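Local coordinates for protein carbohydrate kinase, pfkB family (Enterococcus faecalis, PDB 3KTN) that probably phosphorylates a sugar acid, perhaps 2-keto-3-deoxygluconate, as a magnesium-binding kinase of the PfkB (ribokinase-like) family, at residues K163-F168 with C194-G199; E236-T241 with Y255-N260. All coordinates share one frame; numbering follows the deposited sequence.

Contact 1 (K163-F168 with C194-G199); sequences KVCFDF and CDIVFG
A parallel strand pair, 163-167 beside 196-198, begins where Asp195 is hydrogen-bonded to both the backbone N and the O of Val164. The Asp195 carboxylate accepts Val164 N on the anti lone pair of OD2 (2.9 Å), while Val164 O takes two donors in return: Asp195 N, tilted from the carbonyl plane, and Ile196 N, lying in it at 3.0 Å. Asp195 CG lies beside its own backbone N (chi1 -63°), and the carboxylate oxygen OD2 beyond it reaches Val164 N. Lys163 crosses it at about a right angle, and its methylene CD, not its ammonium, does the touching, 3.4 Å from OD2; NZ stands 4.7 Å from that oxygen, so the opposite charges are near each other but not in contact.

From there the parallel ladder runs on through Phe166 N to Ile196 O, Phe198 N to Phe166 O and Phe168 N to Phe198 O. These strands are the two ends of a beta-alpha-beta unit whose connection contains helix 177-190, a repeating element of the ribokinase-like alpha/beta fold. Cys165, Ile196 and Phe198 share one face of the sheet, where Cys165 SG rests 4.0 Å from Ile196 CB and helix 278-291 packs over Cys165 and Phe198.

Phe166 and Val197 lie on the other face. Cys194 SG comes to 3.5 Å from Phe166 CB and reaches the ring obliquely, 47° off its normal, a sulfur-aromatic contact. Val197 CG1, anti to its backbone N, approaches the edges of two phenyl rings; it is much nearer to Phe168, at 3.3 Å from CE2. Tyr187 of the connecting helix meets both rings. At the strand ends, a water donates to Phe168 O and, weakly, to Phe198 O, and Asp167 OD2 turns elsewhere, to the backbone N of Gly137.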
loop_
_atom_site.group_PDB
_atom_site.type_symbol
_atom_site.label_atom_id
_atom_site.label_comp_id
_atom_site.label_asym_id
_atom_site.label_seq_id
_atom_site.Cartn_x
_atom_site.Cartn_y
_atom_site.Cartn_z
ATOM N N LYS A 163 44.508 6.734 -7.038
ATOM C CA LYS A 163 44.141 5.420 -7.553
ATOM C C LYS A 163 42.899 5.575 -8.436
ATOM O O LYS A 163 41.967 6.304 -8.090
ATOM C CB LYS A 163 43.860 4.467 -6.392
ATOM C CG LYS A 163 43.991 3.001 -6.755
ATOM C CD LYS A 163 45.420 2.651 -7.151
ATOM C CE LYS A 163 46.403 2.925 -6.022
ATOM N NZ LYS A 163 47.792 2.529 -6.393
ATOM N N VAL A 164 42.896 4.898 -9.580
ATOM C CA VAL A 164 41.785 4.985 -10.518
ATOM C C VAL A 164 41.116 3.634 -10.763
ATOM O O VAL A 164 41.784 2.647 -11.078
ATOM C CB VAL A 164 42.260 5.567 -11.870
ATOM C CG1 VAL A 164 41.089 5.711 -12.826
ATOM C CG2 VAL A 164 42.929 6.916 -11.644
ATOM N N CYS A 165 39.791 3.604 -10.610
ATOM C CA CYS A 165 39.005 2.388 -10.806
ATOM C C CYS A 165 38.057 2.602 -11.973
ATOM O O CYS A 165 37.582 3.710 -12.198
ATOM C CB CYS A 165 38.212 2.065 -9.546
ATOM S SG CYS A 165 39.240 2.036 -8.068
ATOM N N PHE A 166 37.775 1.534 -12.704
ATOM C CA PHE A 166 36.920 1.623 -13.875
ATOM C C PHE A 166 36.154 0.328 -14.096
ATOM O O PHE A 166 36.690 -0.761 -13.887
ATOM C CB PHE A 166 37.790 1.921 -15.100
ATOM C CG PHE A 166 37.038 1.936 -16.397
ATOM C CD1 PHE A 166 36.174 2.977 -16.704
ATOM C CD2 PHE A 166 37.214 0.915 -17.325
ATOM C CE1 PHE A 166 35.494 3.001 -17.915
ATOM C CE2 PHE A 166 36.536 0.929 -18.539
ATOM C CZ PHE A 166 35.678 1.974 -18.837
ATOM N N ASP A 167 34.901 0.450 -14.524
ATOM C CA ASP A 167 34.083 -0.723 -14.785
ATOM C C ASP A 167 33.631 -0.759 -16.232
ATOM O O ASP A 167 33.189 0.247 -16.780
ATOM C CB ASP A 167 32.849 -0.736 -13.868
ATOM C CG ASP A 167 31.854 0.369 -14.203
ATOM O OD1 ASP A 167 30.763 0.059 -14.724
ATOM O OD2 ASP A 167 32.164 1.553 -13.958
ATOM N N PHE A 168 33.770 -1.924 -16.851
ATOM C CA PHE A 168 33.327 -2.114 -18.222
ATOM C C PHE A 168 31.801 -2.122 -18.128
ATOM O O PHE A 168 31.233 -2.834 -17.297
ATOM C CB PHE A 168 33.800 -3.475 -18.756
ATOM C CG PHE A 168 35.217 -3.485 -19.270
ATOM C CD1 PHE A 168 35.473 -3.376 -20.633
ATOM C CD2 PHE A 168 36.291 -3.625 -18.399
ATOM C CE1 PHE A 168 36.784 -3.408 -21.123
ATOM C CE2 PHE A 168 37.605 -3.660 -18.877
ATOM C CZ PHE A 168 37.850 -3.552 -20.237
ATOM N N CYS A 194 43.963 3.556 -15.725
ATOM C CA CYS A 194 43.342 2.771 -14.660
ATOM C C CYS A 194 44.281 1.863 -13.883
ATOM O O CYS A 194 45.265 1.358 -14.419
ATOM C CB CYS A 194 42.207 1.925 -15.240
ATOM S SG CYS A 194 41.021 2.873 -16.200
ATOM N N ASP A 195 43.952 1.656 -12.611
ATOM C CA ASP A 195 44.722 0.793 -11.725
ATOM C C ASP A 195 43.907 -0.462 -11.409
ATOM O O ASP A 195 44.439 -1.574 -11.387
ATOM C CB ASP A 195 45.054 1.529 -10.424
ATOM C CG ASP A 195 45.939 2.743 -10.648
ATOM O OD1 ASP A 195 47.074 2.567 -11.145
ATOM O OD2 ASP A 195 45.504 3.871 -10.328
ATOM N N ILE A 196 42.613 -0.274 -11.161
ATOM C CA ILE A 196 41.716 -1.386 -10.842
ATOM C C ILE A 196 40.587 -1.413 -11.859
ATOM O O ILE A 196 39.881 -0.421 -12.041
ATOM C CB ILE A 196 41.128 -1.233 -9.425
ATOM C CG1 ILE A 196 42.265 -1.127 -8.409
ATOM C CG2 ILE A 196 40.232 -2.424 -9.094
ATOM C CD1 ILE A 196 41.806 -0.899 -6.987
ATOM N N VAL A 197 40.417 -2.547 -12.525
ATOM C CA VAL A 197 39.386 -2.667 -13.546
ATOM C C VAL A 197 38.416 -3.820 -13.305
ATOM O O VAL A 197 38.825 -4.929 -12.951
ATOM C CB VAL A 197 40.033 -2.842 -14.937
ATOM C CG1 VAL A 197 38.963 -2.960 -16.003
ATOM C CG2 VAL A 197 40.958 -1.661 -15.231
ATOM N N PHE A 198 37.130 -3.545 -13.503
ATOM C CA PHE A 198 36.080 -4.544 -13.334
ATOM C C PHE A 198 35.518 -4.914 -14.697
ATOM O O PHE A 198 35.091 -4.050 -15.460
ATOM C CB PHE A 198 34.972 -3.993 -12.431
ATOM C CG PHE A 198 35.419 -3.743 -11.020
ATOM C CD1 PHE A 198 35.633 -4.800 -10.149
ATOM C CD2 PHE A 198 35.684 -2.453 -10.581
ATOM C CE1 PHE A 198 36.111 -4.576 -8.856
ATOM C CE2 PHE A 198 36.161 -2.219 -9.292
ATOM C CZ PHE A 198 36.377 -3.283 -8.428
ATOM N N GLY A 199 35.535 -6.205 -15.005
ATOM C CA GLY A 199 35.031 -6.661 -16.285
ATOM C C GLY A 199 35.161 -8.164 -16.420
ATOM O O GLY A 199 35.637 -8.835 -15.504
HETATM O O HOH W 1 32.011 -4.359 -15.296
#

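Contact 2 (E236-T241 with Y255-N260); sequences EWFAGT and YLYTQN
Phe238 O receives Tyr257 N at 2.7 Å in a nearly straight bond (178°), and Phe238 N returns a bond to Tyr257 O at 3.0 Å. This is one hydrogen-bonded pair of a beta hairpin made by strands 237-245 and 250-257; Gly240 and Tyr255 form the next, with Ala239 and Leu256 as the non-hydrogen-bonded pair between them.

On the face of Ala239 and Leu256, the leucine methyls lie over the Trp237 indole. CD2 makes a CH-pi contact 4.1 Å from the centroid of the six-membered ring, almost on its normal, whereas CD1 sits toward the rim, 3.7 Å from Trp237 CD2. Thr258 runs beside the indole and brings its methyl CG2 to Trp237 CD1. Leu296 of helix 296-310 touches all three of these side chains.

On the other face, the side chains of Phe238 and Tyr257 lie side by side, pointing the same way; Tyr257 CD2 comes to the edge of the Phe238 ring, 4.0 Å from Phe238 CD2, with the ring planes inclined to each other. The Tyr255 ring folds back across glycine backbone: its CG lies between backbone N and carbonyl carbon (chi1 53°), and the ring's far end passes over Gly240, which has no CB to obstruct it. Gly240 O lies 3.4 Å above the centre of the ring, while Tyr255 OH hydrogen-bonds to Gly199 O.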
loop_
_atom_site.group_PDB
_atom_site.type_symbol
_atom_site.label_atom_id
_atom_site.label_comp_id
_atom_site.label_asym_id
_atom_site.label_seq_id
_atom_site.Cartn_x
_atom_site.Cartn_y
_atom_site.Cartn_z
ATOM N N GLU A 236 46.725 -2.895 -12.111
ATOM C CA GLU A 236 47.092 -3.502 -10.840
ATOM C C GLU A 236 46.157 -4.661 -10.477
ATOM O O GLU A 236 46.614 -5.729 -10.054
ATOM C CB GLU A 236 47.067 -2.438 -9.740
ATOM C CG GLU A 236 47.467 -2.935 -8.375
ATOM C CD GLU A 236 47.484 -1.823 -7.357
ATOM O OE1 GLU A 236 47.181 -0.673 -7.738
ATOM O OE2 GLU A 236 47.802 -2.090 -6.178
ATOM N N TRP A 237 44.851 -4.451 -10.654
ATOM C CA TRP A 237 43.840 -5.469 -10.342
ATOM C C TRP A 237 42.765 -5.556 -11.418
ATOM O O TRP A 237 42.312 -4.541 -11.939
ATOM C CB TRP A 237 43.143 -5.149 -9.010
ATOM C CG TRP A 237 43.801 -5.679 -7.766
ATOM C CD1 TRP A 237 45.094 -6.083 -7.626
ATOM C CD2 TRP A 237 43.205 -5.787 -6.463
ATOM N NE1 TRP A 237 45.346 -6.431 -6.319
ATOM C CE2 TRP A 237 44.203 -6.255 -5.582
ATOM C CE3 TRP A 237 41.924 -5.526 -5.952
ATOM C CZ2 TRP A 237 43.964 -6.476 -4.220
ATOM C CZ3 TRP A 237 41.683 -5.743 -4.594
ATOM C CH2 TRP A 237 42.702 -6.212 -3.745
ATOM N N PHE A 238 42.369 -6.780 -11.754
ATOM C CA PHE A 238 41.307 -7.018 -12.726
ATOM C C PHE A 238 40.375 -7.999 -12.027
ATOM O O PHE A 238 40.811 -9.063 -11.590
ATOM C CB PHE A 238 41.846 -7.659 -14.005
ATOM C CG PHE A 238 40.779 -7.928 -15.038
ATOM C CD1 PHE A 238 40.214 -6.883 -15.762
ATOM C CD2 PHE A 238 40.327 -9.223 -15.274
ATOM C CE1 PHE A 238 39.210 -7.127 -16.714
ATOM C CE2 PHE A 238 39.330 -9.475 -16.217
ATOM C CZ PHE A 238 38.771 -8.424 -16.938
ATOM N N ALA A 239 39.097 -7.649 -11.906
ATOM C CA ALA A 239 38.163 -8.537 -11.222
ATOM C C ALA A 239 36.785 -8.598 -11.866
ATOM O O ALA A 239 36.370 -7.687 -12.581
ATOM C CB ALA A 239 38.042 -8.132 -9.758
ATOM N N GLY A 240 36.089 -9.697 -11.604
ATOM C CA GLY A 240 34.766 -9.901 -12.154
ATOM C C GLY A 240 34.168 -11.170 -11.585
ATOM O O GLY A 240 34.736 -11.783 -10.680
ATOM N N THR A 241 33.020 -11.568 -12.116
ATOM C CA THR A 241 32.348 -12.767 -11.640
ATOM C C THR A 241 31.851 -13.608 -12.794
ATOM O O THR A 241 31.633 -13.118 -13.898
ATOM C CB THR A 241 31.118 -12.434 -10.779
ATOM O OG1 THR A 241 30.155 -11.741 -11.583
ATOM C CG2 THR A 241 31.506 -11.576 -9.591
ATOM N N TYR A 255 36.433 -13.767 -9.414
ATOM C CA TYR A 255 37.848 -13.938 -9.720
ATOM C C TYR A 255 38.557 -12.601 -9.609
ATOM O O TYR A 255 37.967 -11.547 -9.865
ATOM C CB TYR A 255 38.041 -14.527 -11.121
ATOM C CG TYR A 255 37.321 -13.774 -12.208
ATOM C CD1 TYR A 255 37.780 -12.531 -12.644
ATOM C CD2 TYR A 255 36.151 -14.286 -12.776
ATOM C CE1 TYR A 255 37.092 -11.814 -13.612
ATOM C CE2 TYR A 255 35.457 -13.577 -13.745
ATOM C CZ TYR A 255 35.936 -12.340 -14.156
ATOM O OH TYR A 255 35.253 -11.631 -15.109
ATOM N N LEU A 256 39.822 -12.656 -9.204
ATOM C CA LEU A 256 40.645 -11.465 -9.037
ATOM C C LEU A 256 42.049 -11.745 -9.576
ATOM O O LEU A 256 42.750 -12.630 -9.076
ATOM C CB LEU A 256 40.709 -11.091 -7.554
ATOM C CG LEU A 256 41.641 -9.970 -7.091
ATOM C CD1 LEU A 256 41.326 -8.670 -7.817
ATOM C CD2 LEU A 256 41.484 -9.802 -5.588
ATOM N N TYR A 257 42.448 -10.990 -10.596
ATOM C CA TYR A 257 43.764 -11.156 -11.221
ATOM C C TYR A 257 44.695 -9.970 -11.000
ATOM O O TYR A 257 44.261 -8.837 -10.780
ATOM C CB TYR A 257 43.638 -11.312 -12.740
ATOM C CG TYR A 257 42.971 -12.567 -13.250
ATOM C CD1 TYR A 257 43.721 -13.692 -13.591
ATOM C CD2 TYR A 257 41.592 -12.608 -13.452
ATOM C CE1 TYR A 257 43.111 -14.824 -14.131
ATOM C CE2 TYR A 257 40.975 -13.731 -13.986
ATOM C CZ TYR A 257 41.736 -14.833 -14.324
ATOM O OH TYR A 257 41.115 -15.935 -14.862
ATOM N N THR A 258 45.985 -10.262 -11.069
ATOM C CA THR A 258 47.038 -9.260 -10.987
ATOM C C THR A 258 47.858 -9.680 -12.199
ATOM O O THR A 258 47.519 -10.665 -12.858
ATOM C CB THR A 258 47.912 -9.395 -9.729
ATOM O OG1 THR A 258 48.579 -10.660 -9.745
ATOM C CG2 THR A 258 47.066 -9.277 -8.473
ATOM N N GLN A 259 48.923 -8.958 -12.510
ATOM C CA GLN A 259 49.722 -9.349 -13.656
ATOM C C GLN A 259 50.436 -10.674 -13.393
ATOM O O GLN A 259 50.768 -11.397 -14.330
ATOM C CB GLN A 259 50.728 -8.247 -14.005
ATOM C CG GLN A 259 50.071 -7.032 -14.641
ATOM C CD GLN A 259 51.049 -5.927 -14.979
ATOM O OE1 GLN A 259 52.027 -6.144 -15.693
ATOM N NE2 GLN A 259 50.783 -4.728 -14.475
ATOM N N ASN A 260 50.632 -11.011 -12.120
ATOM C CA ASN A 260 51.328 -12.246 -11.769
ATOM C C ASN A 260 50.577 -13.233 -10.873
ATOM O O ASN A 260 51.171 -14.192 -10.380
ATOM C CB ASN A 260 52.665 -11.900 -11.113
ATOM C CG ASN A 260 53.495 -10.962 -11.961
ATOM O OD1 ASN A 260 53.839 -11.278 -13.101
ATOM N ND2 ASN A 260 53.818 -9.798 -11.413
HETATM O O HOH W 2 49.150 -6.380 -11.658
#

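Contacts 1 and 2 are neighbours in one mixed sheet, their centres 10 Å apart on the same side of the chain's centre. They follow in series, the parallel pair closing before the hairpin opens, and helices 201-206 and 218-233 lie between them in sequence. Strands 196-198 and 237-245 are the adjacent inner members, probably hydrogen-bonded through Asp195 O to Glu236 N and Val197 N to Trp237 O; Phe238 also packs on Val197 and Gly199. Helix 278-291 reaches residues of both contacts on one face. Together they carry the sheet from its parallel part into the antiparallel hairpin, away from the magnesium site at Asp274 and Ile276.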